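Local atomic coordinates of putative lipoprotein GNA1162 (Neisseria meningitidis, PDB entry 4HRV), a protein that is of unknown function but, as a lipoprotein of the GNA1162-like (DUF799) family, probably acts attached to the membrane in the bacterial cell envelope. Residues W32-L35 with A36-A39; M64-A67 with A68-H71; A72-P75 with E76-H79; L114-S117 with R118-K121. The protein carries 3 engineered substitutions. One frame throughout, in Å; residues are numbered along the deposited sequence.

Interaction 1: W32-L35 with A36-A39. Engineered in segment 32-35: Met34 (natural residue Val).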
ATOM      1  N   TRP B  32      12.780  -5.315 -10.310  1.00 44.22           N
ATOM      2  CA  TRP B  32      14.119  -5.131  -9.759  1.00 49.47           C
ATOM      3  C   TRP B  32      14.058  -4.797  -8.268  1.00 48.61           C
ATOM      4  O   TRP B  32      13.383  -3.847  -7.855  1.00 45.29           O
ATOM      5  CB  TRP B  32      14.901  -4.051 -10.508  1.00 57.72           C
ATOM      6  CG  TRP B  32      16.299  -3.886  -9.979  1.00 64.06           C
ATOM      7  CD1 TRP B  32      16.706  -3.060  -8.968  1.00 65.34           C
ATOM      8  CD2 TRP B  32      17.471  -4.583 -10.423  1.00 68.16           C
ATOM      9  NE1 TRP B  32      18.059  -3.195  -8.763  1.00 67.73           N
ATOM     10  CE2 TRP B  32      18.552  -4.122  -9.643  1.00 68.88           C
ATOM     11  CE3 TRP B  32      17.711  -5.548 -11.405  1.00 72.01           C
ATOM     12  CZ2 TRP B  32      19.852  -4.593  -9.816  1.00 72.34           C
ATOM     13  CZ3 TRP B  32      19.006  -6.017 -11.576  1.00 74.15           C
ATOM     14  CH2 TRP B  32      20.059  -5.538 -10.785  1.00 74.80           C
ATOM     15  N   GLY B  33      14.750  -5.606  -7.469  1.00 50.37           N
ATOM     16  CA  GLY B  33      14.877  -5.385  -6.039  1.00 47.42           C
ATOM     17  C   GLY B  33      13.654  -5.746  -5.223  1.00 45.47           C
ATOM     18  O   GLY B  33      13.654  -5.616  -4.000  1.00 45.64           O
HETATM   19  N   MSE B  34      12.599  -6.196  -5.887  1.00 41.48           N
HETATM   20  CA  MSE B  34      11.367  -6.490  -5.172  1.00 37.12           C
HETATM   21  C   MSE B  34      11.515  -7.662  -4.194  1.00 37.09           C
HETATM   22  O   MSE B  34      11.027  -7.601  -3.060  1.00 34.92           O
HETATM   23  CB  MSE B  34      10.234  -6.745  -6.156  1.00 37.03           C
HETATM   24  CG  MSE B  34       8.945  -7.127  -5.489  1.00 38.11           C
HETATM   25 SE   MSE B  34       7.476  -7.141  -6.761  1.00 52.55          SE
HETATM   26  CE  MSE B  34       6.383  -5.724  -5.974  1.00 74.07           C
ATOM     27  N   LEU B  35      12.187  -8.727  -4.635  1.00 38.43           N
ATOM     28  CA  LEU B  35      12.402  -9.902  -3.792  1.00 34.94           C
ATOM     29  C   LEU B  35      12.996  -9.500  -2.445  1.00 36.19           C
ATOM     30  O   LEU B  35      12.494  -9.898  -1.394  1.00 35.40           O
ATOM     31  CB  LEU B  35      13.308 -10.919  -4.495  1.00 32.09           C
ATOM     32  CG  LEU B  35      13.562 -12.238  -3.742  1.00 34.68           C
ATOM     33  CD1 LEU B  35      12.263 -12.845  -3.275  1.00 34.01           C
ATOM     34  CD2 LEU B  35      14.356 -13.233  -4.600  1.00 37.33           C
ATOM     35  N   ALA B  36      14.059  -8.699  -2.487  1.00 40.41           N
ATOM     36  CA  ALA B  36      14.689  -8.163  -1.278  1.00 46.14           C
ATOM     37  C   ALA B  36      13.721  -7.387  -0.373  1.00 46.00           C
ATOM     38  O   ALA B  36      13.798  -7.468   0.856  1.00 48.65           O
ATOM     39  CB  ALA B  36      15.870  -7.279  -1.655  1.00 51.02           C
ATOM     40  N   SER B  37      12.808  -6.639  -0.976  1.00 41.48           N
ATOM     41  CA  SER B  37      11.903  -5.800  -0.196  1.00 44.70           C
ATOM     42  C   SER B  37      10.907  -6.584   0.668  1.00 39.90           C
ATOM     43  O   SER B  37      10.237  -6.005   1.535  1.00 35.42           O
ATOM     44  CB  SER B  37      11.144  -4.835  -1.111  1.00 48.99           C
ATOM     45  OG  SER B  37       9.967  -5.441  -1.618  1.00 50.68           O
ATOM     46  N   THR B  38      10.800  -7.896   0.450  1.00 36.17           N
ATOM     47  CA  THR B  38       9.767  -8.650   1.137  1.00 31.94           C
ATOM     48  C   THR B  38      10.261  -9.190   2.472  1.00 36.48           C
ATOM     49  O   THR B  38       9.467  -9.617   3.302  1.00 36.65           O
ATOM     50  CB  THR B  38       9.254  -9.837   0.294  1.00 35.22           C
ATOM     51  OG1 THR B  38      10.284 -10.827   0.193  1.00 38.15           O
ATOM     52  CG2 THR B  38       8.861  -9.383  -1.090  1.00 32.16           C
ATOM     53  N   ALA B  39      11.572  -9.175   2.679  1.00 41.58           N
ATOM     54  CA  ALA B  39      12.136  -9.781   3.883  1.00 43.85           C
ATOM     55  C   ALA B  39      11.704  -9.091   5.183  1.00 44.52           C
ATOM     56  O   ALA B  39      11.246  -9.754   6.109  1.00 48.42           O
ATOM     57  CB  ALA B  39      13.657  -9.871   3.790  1.00 42.32           C
TER
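Thr38 reaches back over one turn to Leu35 and Met34, where its hydroxyl bonds one carbonyl and its methyl packs against the other. Starting at the backbone, CB of Thr38 stands 3.7 Å from Leu35 O. The branch then divides. Thr38 OG1 sits between the backbone N and the carbonyl carbon (chi1 69°), a setting that swings it back to donate to Leu35 O at 2.9 Å, within the plane of that carbonyl. The other arm, Thr38 CG2, lies beside the backbone N and rests against Met34 O at 3.4 Å. Thr38 N also donates to Leu35 O, at 3.2 Å, but from well above the carbonyl plane, so one oxygen takes the amide and the hydroxyl of the same residue from different directions.

Ser37 repeats the pattern one residue earlier: OG donates to Met34 O at 2.8 Å, in the carbonyl plane and on a lone pair. By contrast, Ser37 N makes only weak bonds, to Gly33 O and Met34 O.

Met34, an engineered selenomethionine replacing valine, points away from this turn and packs on Pro21, Ile90 and Val92 of the sheet.

In short helix 34-37, whose main-chain bonding is weak, the two hydroxyls probably add to the hold of the Thr38 amide and satisfy two carbonyls of the turn, close to where Ser37 and Thr38 pack on Ala148 and Met144 of the second subunit.

Interaction 2: M64-A67 with A68-H71. Engineered in segment 64-67: Met64 (natural residue Leu).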
HETATM    1  N   MSE B  64      18.350 -22.779 -12.786  1.00 52.13           N
HETATM    2  CA  MSE B  64      17.230 -21.867 -13.047  1.00 56.21           C
HETATM    3  C   MSE B  64      17.485 -20.414 -12.661  1.00 53.51           C
HETATM    4  O   MSE B  64      17.968 -20.123 -11.569  1.00 55.03           O
HETATM    5  CB  MSE B  64      15.956 -22.344 -12.343  1.00 59.48           C
HETATM    6  CG  MSE B  64      15.300 -23.550 -12.985  1.00 61.28           C
HETATM    7 SE   MSE B  64      13.421 -23.752 -12.462  1.00 68.29          SE
HETATM    8  CE  MSE B  64      13.065 -25.439 -13.397  1.00 73.12           C
ATOM      9  N   THR B  65      17.135 -19.498 -13.550  1.00 51.28           N
ATOM     10  CA  THR B  65      17.224 -18.077 -13.223  1.00 51.94           C
ATOM     11  C   THR B  65      15.984 -17.303 -13.666  1.00 49.94           C
ATOM     12  O   THR B  65      15.658 -16.270 -13.096  1.00 54.02           O
ATOM     13  CB  THR B  65      18.487 -17.429 -13.819  1.00 53.50           C
ATOM     14  OG1 THR B  65      18.561 -17.724 -15.219  1.00 55.11           O
ATOM     15  CG2 THR B  65      19.734 -17.962 -13.121  1.00 54.80           C
ATOM     16  N   ASN B  66      15.295 -17.826 -14.673  1.00 44.30           N
ATOM     17  CA  ASN B  66      14.110 -17.190 -15.222  1.00 40.84           C
ATOM     18  C   ASN B  66      12.909 -17.370 -14.306  1.00 36.76           C
ATOM     19  O   ASN B  66      12.596 -18.482 -13.878  1.00 36.20           O
ATOM     20  CB  ASN B  66      13.808 -17.766 -16.607  1.00 43.79           C
ATOM     21  CG  ASN B  66      12.604 -17.123 -17.252  1.00 45.32           C
ATOM     22  OD1 ASN B  66      12.715 -16.081 -17.879  1.00 48.97           O
ATOM     23  ND2 ASN B  66      11.445 -17.742 -17.097  1.00 47.48           N
ATOM     24  N   ALA B  67      12.234 -16.273 -13.997  1.00 37.42           N
ATOM     25  CA  ALA B  67      11.140 -16.330 -13.043  1.00 34.58           C
ATOM     26  C   ALA B  67       9.989 -17.208 -13.532  1.00 31.77           C
ATOM     27  O   ALA B  67       9.366 -17.900 -12.744  1.00 28.79           O
ATOM     28  CB  ALA B  67      10.648 -14.932 -12.717  1.00 32.01           C
ATOM     29  N   ALA B  68       9.707 -17.184 -14.831  1.00 33.92           N
ATOM     30  CA  ALA B  68       8.608 -17.984 -15.358  1.00 37.34           C
ATOM     31  C   ALA B  68       8.903 -19.473 -15.189  1.00 36.52           C
ATOM     32  O   ALA B  68       8.006 -20.264 -14.936  1.00 40.86           O
ATOM     33  CB  ALA B  68       8.346 -17.654 -16.818  1.00 40.82           C
ATOM     34  N   ASP B  69      10.158 -19.859 -15.345  1.00 37.16           N
ATOM     35  CA  ASP B  69      10.521 -21.251 -15.117  1.00 34.89           C
ATOM     36  C   ASP B  69      10.224 -21.582 -13.651  1.00 38.37           C
ATOM     37  O   ASP B  69       9.635 -22.619 -13.336  1.00 35.94           O
ATOM     38  CB  ASP B  69      12.006 -21.499 -15.403  1.00 40.61           C
ATOM     39  CG  ASP B  69      12.328 -21.531 -16.890  1.00 47.53           C
ATOM     40  OD1 ASP B  69      11.461 -21.948 -17.688  1.00 44.13           O
ATOM     41  OD2 ASP B  69      13.455 -21.131 -17.251  1.00 51.01           O
ATOM     42  N   ILE B  70      10.633 -20.690 -12.757  1.00 36.25           N
ATOM     43  CA  ILE B  70      10.538 -20.974 -11.320  1.00 32.61           C
ATOM     44  C   ILE B  70       9.090 -21.111 -10.848  1.00 29.79           C
ATOM     45  O   ILE B  70       8.745 -22.074 -10.151  1.00 35.73           O
ATOM     46  CB  ILE B  70      11.347 -19.966 -10.487  1.00 30.53           C
ATOM     47  CG1 ILE B  70      12.839 -20.142 -10.799  1.00 35.11           C
ATOM     48  CG2 ILE B  70      11.085 -20.157  -8.989  1.00 26.15           C
ATOM     49  CD1 ILE B  70      13.720 -19.005 -10.356  1.00 35.26           C
ATOM     50  N   HIS B  71       8.242 -20.180 -11.265  1.00 30.01           N
ATOM     51  CA  HIS B  71       6.828 -20.204 -10.913  1.00 32.20           C
ATOM     52  C   HIS B  71       6.100 -21.421 -11.465  1.00 38.02           C
ATOM     53  O   HIS B  71       4.968 -21.700 -11.067  1.00 36.50           O
ATOM     54  CB  HIS B  71       6.130 -18.946 -11.412  1.00 34.20           C
ATOM     55  CG  HIS B  71       6.421 -17.730 -10.598  1.00 32.49           C
ATOM     56  ND1 HIS B  71       5.425 -16.964 -10.034  1.00 31.74           N
ATOM     57  CD2 HIS B  71       7.590 -17.139 -10.256  1.00 35.60           C
ATOM     58  CE1 HIS B  71       5.964 -15.946  -9.387  1.00 30.74           C
ATOM     59  NE2 HIS B  71       7.278 -16.031  -9.500  1.00 30.88           N
TER
HETATM   60  O   HOH W   1      16.085 -20.638 -16.126  1.00 53.64           O
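Asn66 occupies the N-cap of helix 67-72, and the first turn of that helix is closed by two main-chain bonds. Ile70 N donates to Asn66 O at 3.2 Å, in the carbonyl plane. His71 N meets Ala67 O at 2.9 Å in a nearly straight bond, with an angle of 172° at the hydrogen.

The residues leading into the helix fold back over this turn. Met64, an engineered selenomethionine in place of leucine, has an extended chain beyond CG, which carries SE to 4.0 Å from Ile70 CG1, the two side chains sliding past each other in opposite directions. The same SE touches Asp69 CB, also at 4.0 Å. Asp69 has CG anti to its carbonyl carbon (chi1 -75°), and this turns the carboxylate back towards the start of the helix, where its OD2 comes 3.4 Å from Asn66 CB. A water joins the same OD2 to the loop: it donates to Asp69 OD2 at 2.9 Å and accepts from Thr65 N at 3.0 Å.

On the inner side, His71 leans over its own turn, with CD2 3.2 Å from Ala67 O, while its NE2 is hydrogen-bonded to Pro20 O of strand 15-23. Ile70 and His71 both pack on Val19 of that strand.

The contact thus has an apolar and a polar half. The acidic group would probably be favoured by the partial positive charge of the helix N-terminus, and through the water it also satisfies a loop N-H.

Interaction 3: A72-P75 with E76-H79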
ATOM      1  N   ALA B  72       6.748 -22.118 -12.396  1.00 42.28           N
ATOM      2  CA  ALA B  72       6.185 -23.313 -13.015  1.00 44.49           C
ATOM      3  C   ALA B  72       6.545 -24.604 -12.273  1.00 44.37           C
ATOM      4  O   ALA B  72       5.902 -25.641 -12.463  1.00 45.18           O
ATOM      5  CB  ALA B  72       6.636 -23.400 -14.471  1.00 47.51           C
ATOM      6  N   VAL B  73       7.588 -24.553 -11.452  1.00 40.41           N
ATOM      7  CA  VAL B  73       8.036 -25.724 -10.714  1.00 41.91           C
ATOM      8  C   VAL B  73       6.965 -26.136  -9.719  1.00 42.12           C
ATOM      9  O   VAL B  73       6.371 -25.283  -9.074  1.00 35.70           O
ATOM     10  CB  VAL B  73       9.316 -25.410  -9.923  1.00 43.69           C
ATOM     11  CG1 VAL B  73       9.689 -26.578  -9.005  1.00 44.88           C
ATOM     12  CG2 VAL B  73      10.459 -25.092 -10.875  1.00 47.30           C
ATOM     13  N   ARG B  74       6.706 -27.433  -9.584  1.00 40.36           N
ATOM     14  CA  ARG B  74       5.748 -27.865  -8.567  1.00 40.37           C
ATOM     15  C   ARG B  74       6.248 -27.501  -7.170  1.00 34.29           C
ATOM     16  O   ARG B  74       7.424 -27.679  -6.853  1.00 34.28           O
ATOM     17  CB  ARG B  74       5.455 -29.373  -8.676  1.00 44.19           C
ATOM     18  CG  ARG B  74       4.593 -29.715  -9.884  1.00 50.42           C
ATOM     19  CD  ARG B  74       3.862 -31.036  -9.726  1.00 58.51           C
ATOM     20  NE  ARG B  74       4.769 -32.137  -9.422  1.00 60.82           N
ATOM     21  CZ  ARG B  74       4.865 -32.708  -8.226  1.00 64.55           C
ATOM     22  NH1 ARG B  74       4.099 -32.282  -7.231  1.00 65.08           N
ATOM     23  NH2 ARG B  74       5.714 -33.710  -8.023  1.00 66.87           N
ATOM     24  N   PRO B  75       5.348 -26.995  -6.316  1.00 33.69           N
ATOM     25  CA  PRO B  75       5.776 -26.563  -4.984  1.00 34.30           C
ATOM     26  C   PRO B  75       6.445 -27.684  -4.204  1.00 34.03           C
ATOM     27  O   PRO B  75       7.381 -27.429  -3.454  1.00 35.40           O
ATOM     28  CB  PRO B  75       4.461 -26.153  -4.314  1.00 35.02           C
ATOM     29  CG  PRO B  75       3.586 -25.754  -5.457  1.00 36.95           C
ATOM     30  CD  PRO B  75       3.923 -26.721  -6.552  1.00 32.78           C
ATOM     31  N   GLU B  76       5.978 -28.915  -4.383  1.00 34.70           N
ATOM     32  CA  GLU B  76       6.552 -30.046  -3.664  1.00 37.32           C
ATOM     33  C   GLU B  76       8.039 -30.215  -4.000  1.00 37.23           C
ATOM     34  O   GLU B  76       8.826 -30.641  -3.168  1.00 36.25           O
ATOM     35  CB  GLU B  76       5.782 -31.333  -3.989  1.00 45.09           C
ATOM     36  CG  GLU B  76       4.284 -31.275  -3.684  1.00 48.76           C
ATOM     37  CD  GLU B  76       3.475 -30.480  -4.708  1.00 56.83           C
ATOM     38  OE1 GLU B  76       4.047 -29.986  -5.704  1.00 56.80           O
ATOM     39  OE2 GLU B  76       2.247 -30.350  -4.512  1.00 61.68           O
ATOM     40  N   LYS B  77       8.412 -29.877  -5.226  1.00 39.47           N
ATOM     41  CA  LYS B  77       9.811 -29.910  -5.637  1.00 39.71           C
ATOM     42  C   LYS B  77      10.595 -28.826  -4.896  1.00 38.05           C
ATOM     43  O   LYS B  77      11.712 -29.065  -4.420  1.00 40.02           O
ATOM     44  CB  LYS B  77       9.929 -29.686  -7.141  1.00 42.06           C
ATOM     45  CG  LYS B  77       9.332 -30.801  -8.003  1.00 50.63           C
ATOM     46  CD  LYS B  77      10.049 -32.123  -7.770  1.00 56.67           C
ATOM     47  CE  LYS B  77       9.920 -33.030  -8.982  1.00 62.37           C
ATOM     48  NZ  LYS B  77       8.509 -33.116  -9.448  1.00 65.79           N
ATOM     49  N   LEU B  78      10.015 -27.628  -4.815  1.00 31.36           N
ATOM     50  CA  LEU B  78      10.642 -26.555  -4.049  1.00 34.14           C
ATOM     51  C   LEU B  78      10.895 -26.989  -2.620  1.00 33.87           C
ATOM     52  O   LEU B  78      11.981 -26.768  -2.080  1.00 36.53           O
ATOM     53  CB  LEU B  78       9.799 -25.279  -4.083  1.00 32.14           C
ATOM     54  CG  LEU B  78       9.605 -24.693  -5.479  1.00 34.71           C
ATOM     55  CD1 LEU B  78       8.844 -23.369  -5.379  1.00 32.86           C
ATOM     56  CD2 LEU B  78      10.954 -24.500  -6.135  1.00 36.38           C
ATOM     57  N   HIS B  79       9.907 -27.651  -2.017  1.00 33.92           N
ATOM     58  CA  HIS B  79      10.059 -28.142  -0.646  1.00 33.35           C
ATOM     59  C   HIS B  79      11.198 -29.158  -0.521  1.00 36.54           C
ATOM     60  O   HIS B  79      11.894 -29.175   0.490  1.00 38.61           O
ATOM     61  CB  HIS B  79       8.756 -28.764  -0.123  1.00 32.12           C
ATOM     62  CG  HIS B  79       8.895 -29.403   1.223  1.00 34.26           C
ATOM     63  ND1 HIS B  79       8.910 -28.678   2.392  1.00 37.53           N
ATOM     64  CD2 HIS B  79       9.041 -30.701   1.583  1.00 39.06           C
ATOM     65  CE1 HIS B  79       9.049 -29.499   3.417  1.00 39.50           C
ATOM     66  NE2 HIS B  79       9.131 -30.733   2.953  1.00 40.11           N
TER
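Arg74 O receives two amides of the next turn: Lys77 N at 2.9 Å, through a weak, bent bond, and Leu78 N at 3.3 Å, straighter (159° at the hydrogen) and in the carbonyl plane. Pro75 O likewise takes His79 N at 2.9 Å and in addition accepts from the hydroxyl of Ser117.

Arg74 is the N-cap of helix 75-82, with Pro75 as its first residue, a place where the missing amide hydrogen costs no helical bond. The proline ring and the Glu76 side chain lie side by side, pointing the same way. Glu76 is bent at chi2 (76°), which folds its carboxylate back past the ring; there Glu76 OE1 forms a salt bridge with Arg74 NH1 at 2.8 Å. The guanidinium and carboxylate planes are tilted by 36°, so the pair is not a flat, two-pronged one.

Arg74 NH2 also stands 3.2 Å from Lys77 NZ. Both are donors, so no bond joins them, and proximity of this kind may lower the proton affinity of the lysine.

On the apolar part of the turn, Val73 CG1 meets Lys77 CB at 3.6 Å, the side chains crossing at about a right angle, and touches Leu78 CD2 at 3.8 Å. Leu78 continues inward onto Leu17, Val19, Val87 and Tyr89 of the sheet, whereas His79 ND1 is hydrogen-bonded to Asn84 O.

Interaction 4: L114-S117 with R118-K121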
ATOM      1  N   LEU B 114      -0.049 -17.217  -1.396  1.00 27.77           N
ATOM      2  CA  LEU B 114       0.797 -18.050  -0.551  1.00 26.20           C
ATOM      3  C   LEU B 114       0.288 -19.486  -0.620  1.00 27.26           C
ATOM      4  O   LEU B 114      -0.878 -19.742  -0.363  1.00 31.21           O
ATOM      5  CB  LEU B 114       0.734 -17.585   0.900  1.00 28.33           C
ATOM      6  CG  LEU B 114       1.719 -18.312   1.819  1.00 30.03           C
ATOM      7  CD1 LEU B 114       3.129 -17.865   1.479  1.00 29.65           C
ATOM      8  CD2 LEU B 114       1.424 -18.065   3.297  1.00 29.22           C
ATOM      9  N   VAL B 115       1.149 -20.421  -0.977  1.00 27.13           N
ATOM     10  CA  VAL B 115       0.701 -21.805  -1.066  1.00 29.36           C
ATOM     11  C   VAL B 115       1.489 -22.761  -0.184  1.00 31.62           C
ATOM     12  O   VAL B 115       2.700 -22.642  -0.022  1.00 31.24           O
ATOM     13  CB  VAL B 115       0.680 -22.342  -2.519  1.00 33.46           C
ATOM     14  CG1 VAL B 115       0.098 -21.324  -3.448  1.00 28.77           C
ATOM     15  CG2 VAL B 115       2.068 -22.766  -2.969  1.00 39.06           C
ATOM     16  N   ASP B 116       0.773 -23.725   0.375  1.00 34.38           N
ATOM     17  CA  ASP B 116       1.371 -24.782   1.162  1.00 35.47           C
ATOM     18  C   ASP B 116       2.296 -25.579   0.245  1.00 36.38           C
ATOM     19  O   ASP B 116       1.882 -26.045  -0.808  1.00 36.40           O
ATOM     20  CB  ASP B 116       0.255 -25.659   1.741  1.00 39.89           C
ATOM     21  CG  ASP B 116       0.777 -26.791   2.617  1.00 44.62           C
ATOM     22  OD1 ASP B 116       1.731 -27.488   2.212  1.00 45.31           O
ATOM     23  OD2 ASP B 116       0.215 -26.985   3.715  1.00 44.60           O
ATOM     24  N   SER B 117       3.556 -25.709   0.633  1.00 36.18           N
ATOM     25  CA  SER B 117       4.552 -26.262  -0.268  1.00 36.30           C
ATOM     26  C   SER B 117       4.470 -27.783  -0.341  1.00 38.96           C
ATOM     27  O   SER B 117       5.022 -28.387  -1.255  1.00 39.14           O
ATOM     28  CB  SER B 117       5.963 -25.821   0.140  1.00 40.67           C
ATOM     29  OG  SER B 117       6.870 -25.928  -0.953  1.00 43.78           O
ATOM     30  N   ARG B 118       3.772 -28.390   0.619  1.00 38.93           N
ATOM     31  CA  ARG B 118       3.612 -29.842   0.654  1.00 45.66           C
ATOM     32  C   ARG B 118       2.464 -30.358  -0.228  1.00 49.43           C
ATOM     33  O   ARG B 118       2.570 -31.434  -0.808  1.00 50.06           O
ATOM     34  CB  ARG B 118       3.451 -30.339   2.097  1.00 46.74           C
ATOM     35  CG  ARG B 118       4.680 -30.097   2.960  1.00 50.14           C
ATOM     36  CD  ARG B 118       4.504 -30.586   4.390  1.00 54.81           C
ATOM     37  NE  ARG B 118       5.775 -30.634   5.111  1.00 54.59           N
ATOM     38  CZ  ARG B 118       6.306 -29.610   5.772  1.00 56.20           C
ATOM     39  NH1 ARG B 118       5.679 -28.439   5.817  1.00 57.17           N
ATOM     40  NH2 ARG B 118       7.467 -29.757   6.397  1.00 55.90           N
ATOM     41  N   ASN B 119       1.375 -29.602  -0.343  1.00 48.94           N
ATOM     42  CA  ASN B 119       0.230 -30.086  -1.118  1.00 47.46           C
ATOM     43  C   ASN B 119      -0.337 -29.094  -2.122  1.00 46.04           C
ATOM     44  O   ASN B 119      -1.346 -29.368  -2.775  1.00 49.29           O
ATOM     45  CB  ASN B 119      -0.883 -30.580  -0.190  1.00 51.01           C
ATOM     46  CG  ASN B 119      -1.376 -29.500   0.756  1.00 52.35           C
ATOM     47  OD1 ASN B 119      -1.873 -29.794   1.843  1.00 62.38           O
ATOM     48  ND2 ASN B 119      -1.222 -28.243   0.359  1.00 39.88           N
ATOM     49  N   GLY B 120       0.298 -27.933  -2.230  1.00 32.10           N
ATOM     50  CA  GLY B 120      -0.082 -26.968  -3.229  1.00 36.70           C
ATOM     51  C   GLY B 120      -1.342 -26.205  -2.876  1.00 35.77           C
ATOM     52  O   GLY B 120      -1.849 -25.473  -3.707  1.00 39.67           O
ATOM     53  N   LYS B 121      -1.853 -26.379  -1.659  1.00 37.33           N
ATOM     54  CA  LYS B 121      -3.067 -25.674  -1.262  1.00 36.09           C
ATOM     55  C   LYS B 121      -2.796 -24.195  -1.050  1.00 36.62           C
ATOM     56  O   LYS B 121      -1.792 -23.808  -0.460  1.00 33.90           O
ATOM     57  CB  LYS B 121      -3.719 -26.278  -0.012  1.00 42.20           C
ATOM     58  CG  LYS B 121      -4.952 -25.482   0.443  1.00 50.22           C
ATOM     59  CD  LYS B 121      -5.590 -26.034   1.706  1.00 57.18           C
ATOM     60  CE  LYS B 121      -6.833 -25.233   2.096  1.00 61.08           C
ATOM     61  NZ  LYS B 121      -6.557 -23.774   2.320  1.00 64.34           N
TER
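Asp116 faces Arg118, Asn119 and Lys121 across the β-hairpin turn that joins strand 104-116 to strand 122-133. The strand-to-turn reversal is marked by two main-chain bonds: Asp116 N donates to Lys121 O at 2.7 Å, and Gly120 N to Asp116 O at 2.8 Å, the latter tilted from the carbonyl plane. Gly120 has a positive phi of 77°, which suits glycine.

With CG anti to the backbone N (chi1 -179°), Asp116 lays its carboxylate over the turn. Asp116 OD1 accepts Arg118 N at 2.7 Å, nearly along its C-O axis, forming an Asx turn, and takes a weak second bond from Asn119 N at 3.3 Å. The Asn119 side chain crosses that of Asp116 at about a right angle.

Arg118 leaves in another direction. Its guanidinium plane stands 83° from the carboxylate, and Arg118 NH1 is 5.4 Å from Asp116 OD1, so the side chains are not salt-bridged; the extended arginine instead pairs with Asp85. Alongside, Val115 CA makes a bent CA-H...O contact with Lys121 O, at 3.3 Å.

Overall arrangement
The four contacts follow one another along the chain. Interactions 2 and 3 adjoin, with centres about 11 Å apart: Met64 SE meets Val73 CG2 at 3.6 Å, joining the approach to helix 67-72 to that of helix 75-82. Interaction 4, centred about 9 Å from interaction 3, brings the hairpin turn beside that second helix, where His79 CE1 lies 3.4 Å from Arg118 NH2 and Glu76 CG lies 3.4 Å from Arg118 O. Interaction 1 stands apart, about 16 Å from interaction 2 and 22 Å from interaction 4, centre to centre. It is nearer the middle of the chain and meets the second subunit at several residues; Leu114 of interaction 4 also touches that subunit.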